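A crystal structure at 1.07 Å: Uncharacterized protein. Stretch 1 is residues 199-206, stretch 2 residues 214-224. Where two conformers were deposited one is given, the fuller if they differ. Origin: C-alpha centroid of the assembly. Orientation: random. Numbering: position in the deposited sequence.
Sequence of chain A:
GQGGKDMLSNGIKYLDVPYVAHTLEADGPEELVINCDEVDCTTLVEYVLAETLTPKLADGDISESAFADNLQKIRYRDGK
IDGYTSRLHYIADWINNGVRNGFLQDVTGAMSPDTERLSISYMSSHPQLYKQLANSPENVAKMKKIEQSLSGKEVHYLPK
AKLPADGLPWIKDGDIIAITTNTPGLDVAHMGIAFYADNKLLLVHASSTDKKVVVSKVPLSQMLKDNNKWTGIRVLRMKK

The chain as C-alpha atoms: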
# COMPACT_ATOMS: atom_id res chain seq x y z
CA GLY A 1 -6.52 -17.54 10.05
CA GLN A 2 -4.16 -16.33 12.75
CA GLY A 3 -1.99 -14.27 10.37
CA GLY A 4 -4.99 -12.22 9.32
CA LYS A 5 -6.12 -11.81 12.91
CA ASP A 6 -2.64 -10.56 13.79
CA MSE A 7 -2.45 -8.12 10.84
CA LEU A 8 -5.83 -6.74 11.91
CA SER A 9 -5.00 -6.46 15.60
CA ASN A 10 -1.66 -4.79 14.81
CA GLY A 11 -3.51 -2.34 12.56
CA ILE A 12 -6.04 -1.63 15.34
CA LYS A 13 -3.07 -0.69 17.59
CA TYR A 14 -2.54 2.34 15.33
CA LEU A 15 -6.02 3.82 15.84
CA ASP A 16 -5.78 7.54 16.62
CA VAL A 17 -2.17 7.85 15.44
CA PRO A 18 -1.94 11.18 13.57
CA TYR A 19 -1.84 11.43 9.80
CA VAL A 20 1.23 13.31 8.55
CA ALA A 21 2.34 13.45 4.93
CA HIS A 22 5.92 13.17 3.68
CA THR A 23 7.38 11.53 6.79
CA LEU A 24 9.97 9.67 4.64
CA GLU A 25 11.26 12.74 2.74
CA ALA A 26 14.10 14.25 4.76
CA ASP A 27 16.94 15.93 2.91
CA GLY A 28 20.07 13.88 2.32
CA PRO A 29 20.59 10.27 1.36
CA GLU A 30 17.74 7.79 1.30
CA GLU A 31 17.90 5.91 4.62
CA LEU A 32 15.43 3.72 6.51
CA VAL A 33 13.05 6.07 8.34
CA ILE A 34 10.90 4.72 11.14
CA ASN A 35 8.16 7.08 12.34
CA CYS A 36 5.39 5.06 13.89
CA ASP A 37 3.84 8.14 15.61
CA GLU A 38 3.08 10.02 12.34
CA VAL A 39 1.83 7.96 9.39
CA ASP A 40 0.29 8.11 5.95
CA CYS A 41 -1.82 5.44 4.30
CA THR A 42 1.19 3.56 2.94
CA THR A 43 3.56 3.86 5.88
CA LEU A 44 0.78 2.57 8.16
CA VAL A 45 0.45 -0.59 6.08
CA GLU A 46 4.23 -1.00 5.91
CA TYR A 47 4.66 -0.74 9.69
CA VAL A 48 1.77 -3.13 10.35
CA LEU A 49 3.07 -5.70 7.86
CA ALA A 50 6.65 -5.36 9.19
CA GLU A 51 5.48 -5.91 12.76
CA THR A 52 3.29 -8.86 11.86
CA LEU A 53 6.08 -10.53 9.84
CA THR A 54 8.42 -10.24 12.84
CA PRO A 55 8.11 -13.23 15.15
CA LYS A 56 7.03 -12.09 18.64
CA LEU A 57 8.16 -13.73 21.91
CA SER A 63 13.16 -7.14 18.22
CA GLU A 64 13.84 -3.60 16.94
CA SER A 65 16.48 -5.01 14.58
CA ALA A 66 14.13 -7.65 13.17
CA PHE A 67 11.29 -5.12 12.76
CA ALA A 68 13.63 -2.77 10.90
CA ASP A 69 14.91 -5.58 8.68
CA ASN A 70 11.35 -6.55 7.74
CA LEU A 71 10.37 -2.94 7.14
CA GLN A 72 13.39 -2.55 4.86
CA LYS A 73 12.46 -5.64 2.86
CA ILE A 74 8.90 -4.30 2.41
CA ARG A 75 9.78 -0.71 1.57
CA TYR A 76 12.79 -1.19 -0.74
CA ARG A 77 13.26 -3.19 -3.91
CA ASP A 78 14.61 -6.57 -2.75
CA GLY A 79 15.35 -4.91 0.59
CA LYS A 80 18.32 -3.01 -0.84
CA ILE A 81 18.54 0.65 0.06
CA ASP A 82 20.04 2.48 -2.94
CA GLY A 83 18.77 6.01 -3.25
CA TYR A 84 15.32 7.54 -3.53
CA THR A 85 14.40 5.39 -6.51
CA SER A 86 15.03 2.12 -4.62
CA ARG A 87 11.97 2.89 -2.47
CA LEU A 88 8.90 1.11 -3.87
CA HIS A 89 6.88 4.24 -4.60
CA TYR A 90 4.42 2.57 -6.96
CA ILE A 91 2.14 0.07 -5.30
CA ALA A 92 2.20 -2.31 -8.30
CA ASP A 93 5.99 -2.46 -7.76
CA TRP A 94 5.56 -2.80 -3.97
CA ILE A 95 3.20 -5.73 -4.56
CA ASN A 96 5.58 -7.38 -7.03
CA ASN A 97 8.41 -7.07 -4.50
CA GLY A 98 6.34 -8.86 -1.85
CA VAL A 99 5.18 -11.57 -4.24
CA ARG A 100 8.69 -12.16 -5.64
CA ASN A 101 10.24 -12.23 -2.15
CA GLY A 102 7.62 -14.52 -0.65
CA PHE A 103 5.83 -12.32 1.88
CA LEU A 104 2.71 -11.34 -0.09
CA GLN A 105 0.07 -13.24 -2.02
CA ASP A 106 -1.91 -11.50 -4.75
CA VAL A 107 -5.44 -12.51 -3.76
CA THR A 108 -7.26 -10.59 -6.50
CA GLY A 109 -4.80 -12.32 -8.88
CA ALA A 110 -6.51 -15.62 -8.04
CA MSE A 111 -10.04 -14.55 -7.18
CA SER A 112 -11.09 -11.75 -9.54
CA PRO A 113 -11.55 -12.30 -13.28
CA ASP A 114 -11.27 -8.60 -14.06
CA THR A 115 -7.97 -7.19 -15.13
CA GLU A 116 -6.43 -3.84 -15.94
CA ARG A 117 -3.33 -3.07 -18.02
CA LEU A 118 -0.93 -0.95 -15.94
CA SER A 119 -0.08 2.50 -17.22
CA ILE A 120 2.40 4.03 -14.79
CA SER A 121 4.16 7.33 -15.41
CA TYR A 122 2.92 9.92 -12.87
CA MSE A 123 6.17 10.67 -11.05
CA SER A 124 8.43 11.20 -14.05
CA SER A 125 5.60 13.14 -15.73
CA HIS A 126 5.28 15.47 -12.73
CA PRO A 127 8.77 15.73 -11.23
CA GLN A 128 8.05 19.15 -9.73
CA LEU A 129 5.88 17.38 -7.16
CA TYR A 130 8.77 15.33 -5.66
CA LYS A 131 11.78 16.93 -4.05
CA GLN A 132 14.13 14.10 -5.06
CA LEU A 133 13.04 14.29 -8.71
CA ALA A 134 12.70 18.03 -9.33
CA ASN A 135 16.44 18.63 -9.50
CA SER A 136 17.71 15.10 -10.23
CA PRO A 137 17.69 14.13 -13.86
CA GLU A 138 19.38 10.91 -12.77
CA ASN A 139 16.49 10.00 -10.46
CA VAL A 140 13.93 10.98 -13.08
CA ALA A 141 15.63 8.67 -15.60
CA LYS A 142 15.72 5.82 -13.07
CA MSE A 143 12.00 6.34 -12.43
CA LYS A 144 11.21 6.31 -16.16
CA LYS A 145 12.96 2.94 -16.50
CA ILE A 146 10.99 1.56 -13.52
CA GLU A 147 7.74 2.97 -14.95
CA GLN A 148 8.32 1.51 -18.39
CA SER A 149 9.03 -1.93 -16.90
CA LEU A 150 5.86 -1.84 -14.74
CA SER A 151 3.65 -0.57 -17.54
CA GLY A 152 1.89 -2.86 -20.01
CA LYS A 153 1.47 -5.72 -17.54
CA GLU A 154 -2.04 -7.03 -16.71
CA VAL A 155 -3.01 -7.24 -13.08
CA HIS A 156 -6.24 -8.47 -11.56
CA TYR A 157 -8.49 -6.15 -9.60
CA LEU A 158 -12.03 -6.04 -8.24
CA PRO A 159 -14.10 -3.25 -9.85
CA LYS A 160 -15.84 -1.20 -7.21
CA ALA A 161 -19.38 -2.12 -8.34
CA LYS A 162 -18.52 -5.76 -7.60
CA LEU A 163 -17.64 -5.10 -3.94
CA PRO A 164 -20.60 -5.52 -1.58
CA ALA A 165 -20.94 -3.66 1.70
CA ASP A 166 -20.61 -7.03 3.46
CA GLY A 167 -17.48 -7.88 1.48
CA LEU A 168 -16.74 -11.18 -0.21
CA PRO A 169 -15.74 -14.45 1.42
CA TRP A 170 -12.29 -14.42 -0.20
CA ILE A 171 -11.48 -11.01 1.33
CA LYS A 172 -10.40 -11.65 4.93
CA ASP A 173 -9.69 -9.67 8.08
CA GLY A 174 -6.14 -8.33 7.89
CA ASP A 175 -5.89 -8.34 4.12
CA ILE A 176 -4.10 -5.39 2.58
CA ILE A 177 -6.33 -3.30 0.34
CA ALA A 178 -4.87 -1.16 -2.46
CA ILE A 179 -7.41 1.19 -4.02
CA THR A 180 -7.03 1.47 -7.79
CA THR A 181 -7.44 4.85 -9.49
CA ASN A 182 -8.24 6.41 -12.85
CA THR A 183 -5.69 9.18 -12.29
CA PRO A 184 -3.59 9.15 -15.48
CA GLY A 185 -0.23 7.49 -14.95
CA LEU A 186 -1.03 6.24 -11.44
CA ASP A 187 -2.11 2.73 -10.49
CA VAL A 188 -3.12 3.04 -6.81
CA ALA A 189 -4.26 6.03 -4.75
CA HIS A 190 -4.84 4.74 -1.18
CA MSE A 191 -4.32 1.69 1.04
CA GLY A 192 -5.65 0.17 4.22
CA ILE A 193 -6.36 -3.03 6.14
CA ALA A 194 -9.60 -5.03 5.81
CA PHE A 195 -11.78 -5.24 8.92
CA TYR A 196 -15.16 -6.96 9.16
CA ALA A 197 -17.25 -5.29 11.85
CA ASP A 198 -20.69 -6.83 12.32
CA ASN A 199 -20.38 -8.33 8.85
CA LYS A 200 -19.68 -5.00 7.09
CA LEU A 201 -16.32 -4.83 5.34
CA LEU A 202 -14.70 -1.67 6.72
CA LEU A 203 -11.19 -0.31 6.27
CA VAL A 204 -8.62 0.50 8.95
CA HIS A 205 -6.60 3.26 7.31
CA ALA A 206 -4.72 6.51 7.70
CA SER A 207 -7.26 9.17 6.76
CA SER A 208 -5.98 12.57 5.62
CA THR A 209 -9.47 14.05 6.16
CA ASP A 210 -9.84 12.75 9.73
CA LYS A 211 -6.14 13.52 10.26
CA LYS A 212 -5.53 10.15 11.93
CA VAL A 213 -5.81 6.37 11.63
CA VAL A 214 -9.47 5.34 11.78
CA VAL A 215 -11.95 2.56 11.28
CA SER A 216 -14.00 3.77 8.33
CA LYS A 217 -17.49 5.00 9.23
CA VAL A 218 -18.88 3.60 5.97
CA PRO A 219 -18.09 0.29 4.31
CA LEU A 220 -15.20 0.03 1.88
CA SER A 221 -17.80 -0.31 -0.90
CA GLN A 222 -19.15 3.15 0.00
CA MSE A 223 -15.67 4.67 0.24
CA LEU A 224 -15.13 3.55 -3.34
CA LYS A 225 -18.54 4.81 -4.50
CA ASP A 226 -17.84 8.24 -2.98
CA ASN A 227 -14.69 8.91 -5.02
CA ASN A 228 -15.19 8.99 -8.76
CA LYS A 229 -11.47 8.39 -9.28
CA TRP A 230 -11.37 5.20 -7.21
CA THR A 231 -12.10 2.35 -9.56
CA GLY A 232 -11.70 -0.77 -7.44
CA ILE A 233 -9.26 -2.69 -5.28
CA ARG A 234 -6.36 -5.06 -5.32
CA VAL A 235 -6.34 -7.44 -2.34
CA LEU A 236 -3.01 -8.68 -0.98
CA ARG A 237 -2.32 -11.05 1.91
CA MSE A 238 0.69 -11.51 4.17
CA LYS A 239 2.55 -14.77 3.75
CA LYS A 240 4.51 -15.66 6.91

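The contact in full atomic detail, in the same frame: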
# COMPACT_ATOMS: atom_id res chain seq x y z
N ASN A 199 -20.22 -7.90 10.23
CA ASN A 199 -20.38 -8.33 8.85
C ASN A 199 -20.20 -7.27 7.75
O ASN A 199 -20.16 -7.65 6.58
CB ASN A 199 -21.68 -9.08 8.66
CG ASN A 199 -21.75 -10.32 9.53
OD1 ASN A 199 -20.82 -11.13 9.53
ND2 ASN A 199 -22.82 -10.45 10.30
N LYS A 200 -20.03 -5.99 8.10
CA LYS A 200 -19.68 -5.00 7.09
C LYS A 200 -18.18 -5.03 6.89
O LYS A 200 -17.42 -5.09 7.86
CB LYS A 200 -20.11 -3.60 7.51
CG LYS A 200 -21.60 -3.50 7.64
CD LYS A 200 -22.06 -2.11 8.03
CE LYS A 200 -23.58 -1.99 8.04
NZ LYS A 200 -24.18 -2.90 9.03
N LEU A 201 -17.73 -4.97 5.64
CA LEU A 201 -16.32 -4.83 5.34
C LEU A 201 -15.95 -3.35 5.39
O LEU A 201 -16.33 -2.57 4.51
CB LEU A 201 -15.97 -5.43 3.99
CG LEU A 201 -14.54 -5.20 3.53
CD1 LEU A 201 -13.50 -5.76 4.49
CD2 LEU A 201 -14.35 -5.78 2.15
N LEU A 202 -15.23 -3.00 6.46
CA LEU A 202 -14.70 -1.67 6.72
C LEU A 202 -13.20 -1.67 6.42
O LEU A 202 -12.59 -2.69 6.13
CB LEU A 202 -14.93 -1.27 8.19
CG LEU A 202 -16.33 -1.45 8.74
CD1 LEU A 202 -16.39 -0.95 10.16
CD2 LEU A 202 -17.37 -0.75 7.86
N LEU A 203 -12.62 -0.48 6.47
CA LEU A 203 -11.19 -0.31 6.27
C LEU A 203 -10.57 0.39 7.48
O LEU A 203 -11.09 1.41 7.95
CB LEU A 203 -10.94 0.52 5.01
CG LEU A 203 -9.54 0.41 4.43
CD1 LEU A 203 -9.33 -0.96 3.81
CD2 LEU A 203 -9.30 1.50 3.40
N VAL A 204 -9.49 -0.18 7.99
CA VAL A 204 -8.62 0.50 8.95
C VAL A 204 -7.56 1.20 8.11
O VAL A 204 -6.85 0.56 7.33
CB VAL A 204 -7.98 -0.50 9.93
CG1 VAL A 204 -6.98 0.20 10.83
CG2 VAL A 204 -9.07 -1.17 10.75
N HIS A 205 -7.46 2.52 8.21
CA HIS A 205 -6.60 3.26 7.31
C HIS A 205 -6.24 4.62 7.88
O HIS A 205 -6.92 5.15 8.76
CB HIS A 205 -7.26 3.41 5.93
CG HIS A 205 -8.46 4.31 5.91
ND1 HIS A 205 -8.52 5.40 5.09
CD2 HIS A 205 -9.63 4.28 6.60
CE1 HIS A 205 -9.67 6.02 5.27
NE2 HIS A 205 -10.36 5.36 6.18
N ALA A 206 -5.14 5.16 7.37
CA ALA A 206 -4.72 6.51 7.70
C ALA A 206 -5.47 7.48 6.81
O ALA A 206 -5.27 7.51 5.60
CB ALA A 206 -3.22 6.67 7.54
N VAL A 214 -8.08 5.58 11.41
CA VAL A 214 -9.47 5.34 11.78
C VAL A 214 -9.95 3.98 11.29
O VAL A 214 -9.37 3.37 10.39
CB VAL A 214 -10.42 6.41 11.19
CG1 VAL A 214 -10.01 7.80 11.64
CG2 VAL A 214 -10.47 6.34 9.66
N VAL A 215 -11.05 3.53 11.89
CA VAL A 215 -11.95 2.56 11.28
C VAL A 215 -12.94 3.36 10.45
O VAL A 215 -13.57 4.29 10.94
CB VAL A 215 -12.72 1.76 12.35
CG1 VAL A 215 -13.75 0.86 11.70
CG2 VAL A 215 -11.79 0.98 13.24
N SER A 216 -13.09 3.03 9.17
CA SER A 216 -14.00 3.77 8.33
C SER A 216 -15.43 3.75 8.88
O SER A 216 -15.90 2.75 9.39
CB SER A 216 -13.95 3.26 6.89
OG SER A 216 -14.39 1.92 6.78
N LYS A 217 -16.11 4.89 8.76
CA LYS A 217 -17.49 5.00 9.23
C LYS A 217 -18.48 4.36 8.26
O LYS A 217 -19.57 3.97 8.66
CB LYS A 217 -17.88 6.46 9.47
CG LYS A 217 -17.18 7.12 10.64
CD LYS A 217 -17.73 6.67 11.99
CE LYS A 217 -17.22 7.54 13.13
NZ LYS A 217 -17.79 8.92 13.10
N VAL A 218 -18.09 4.25 6.99
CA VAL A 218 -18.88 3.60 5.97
C VAL A 218 -18.10 2.39 5.47
O VAL A 218 -16.87 2.31 5.61
CB VAL A 218 -19.24 4.57 4.82
CG1 VAL A 218 -20.00 5.76 5.37
CG2 VAL A 218 -17.99 5.04 4.05
N PRO A 219 -18.79 1.43 4.86
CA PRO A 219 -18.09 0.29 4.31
C PRO A 219 -17.12 0.68 3.20
O PRO A 219 -17.28 1.72 2.54
CB PRO A 219 -19.22 -0.60 3.78
CG PRO A 219 -20.43 -0.19 4.56
CD PRO A 219 -20.25 1.28 4.74
N LEU A 220 -16.13 -0.16 2.98
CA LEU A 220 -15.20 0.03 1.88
C LEU A 220 -15.94 0.26 0.55
O LEU A 220 -15.54 1.12 -0.24
CB LEU A 220 -14.25 -1.16 1.80
CG LEU A 220 -13.21 -1.17 0.68
CD1 LEU A 220 -12.34 0.05 0.67
CD2 LEU A 220 -12.38 -2.44 0.77
N SER A 221 -17.01 -0.49 0.31
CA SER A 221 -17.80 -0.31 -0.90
C SER A 221 -18.25 1.14 -1.07
O SER A 221 -18.26 1.67 -2.18
CB SER A 221 -19.02 -1.23 -0.88
OG SER A 221 -19.78 -1.02 0.29
N GLN A 222 -18.69 1.76 0.03
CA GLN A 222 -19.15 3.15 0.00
C GLN A 222 -17.99 4.12 -0.20
O GLN A 222 -18.12 5.12 -0.90
CB GLN A 222 -19.91 3.50 1.29
CG GLN A 222 -20.61 4.85 1.26
CD GLN A 222 -21.74 4.91 0.29
OE1 GLN A 222 -21.86 5.85 -0.51
NE2 GLN A 222 -22.60 3.91 0.35
N MSE A 223 -16.86 3.85 0.46
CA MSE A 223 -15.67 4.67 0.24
C MSE A 223 -15.34 4.73 -1.24
O MSE A 223 -15.03 5.80 -1.78
CB MSE A 223 -14.47 4.08 0.98
CG MSE A 223 -14.57 4.12 2.49
SE MSE A 223 -13.01 3.31 3.34
CE MSE A 223 -11.62 4.48 2.62
N LEU A 224 -15.41 3.59 -1.91
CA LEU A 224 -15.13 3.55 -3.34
C LEU A 224 -16.19 4.33 -4.13
O LEU A 224 -15.86 5.12 -5.01
CB LEU A 224 -15.04 2.10 -3.83
CG LEU A 224 -13.97 1.23 -3.16
CD1 LEU A 224 -14.11 -0.21 -3.59
CD2 LEU A 224 -12.56 1.72 -3.49
O HOH W 1 -17.30 -3.03 1.67

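How do the two backbones meet? Strand 200-206 runs antiparallel to the strand residues Val-214 and Val-215. His-205 and Val-214 form a hydrogen-bonded pair, with His-205 N to Val-214 O at 3.0 Å and Val-214 N to His-205 O at 2.9 Å. Two residues along, past the non-hydrogen-bonded pair Val-204 and Val-215, Ser-216 N donates to Leu-203 O at 2.8 Å.

What continues the pairing once the second stretch turns toward its helix? Ser-216 OG accepts from Leu-203 N at 3.0 Å and donates to Val-218 O at 2.8 Å, so one small hydroxyl ties the strand to the turn. Pro-219 then occupies the N-cap position, and Leu-220 N donates to Leu-201 O at 2.9 Å. Water 1 accepts from Ser-221 N at 2.9 Å and sits 3.0 Å from Leu-201 O, within hydrogen-bonding reach.

Which side chains fill the space between strand and helix? Leu-220 points toward the strand, its CD2 4.1 Å from Leu-201 CD2 and its CD1 4.3 Å from Leu-203 CD2. Selenomethionine Met-223 lays CE over one face of the His-205 ring, 4.0 Å from the centroid, while SE lies 3.9 Å from Leu-203 CB. The stretches bury 642 Å² between them; Leu-203 and Leu-220 are buried, and their apolar side chains need no polar partner there.

What packs alongside Val-215? Leu-202 CD1 reaches Val-215 CG1 at 3.6 Å, and Val-204 CG2 lies 4.3 Å from Val-215 CG2. These branched aliphatic chains suit a contact without polar partners.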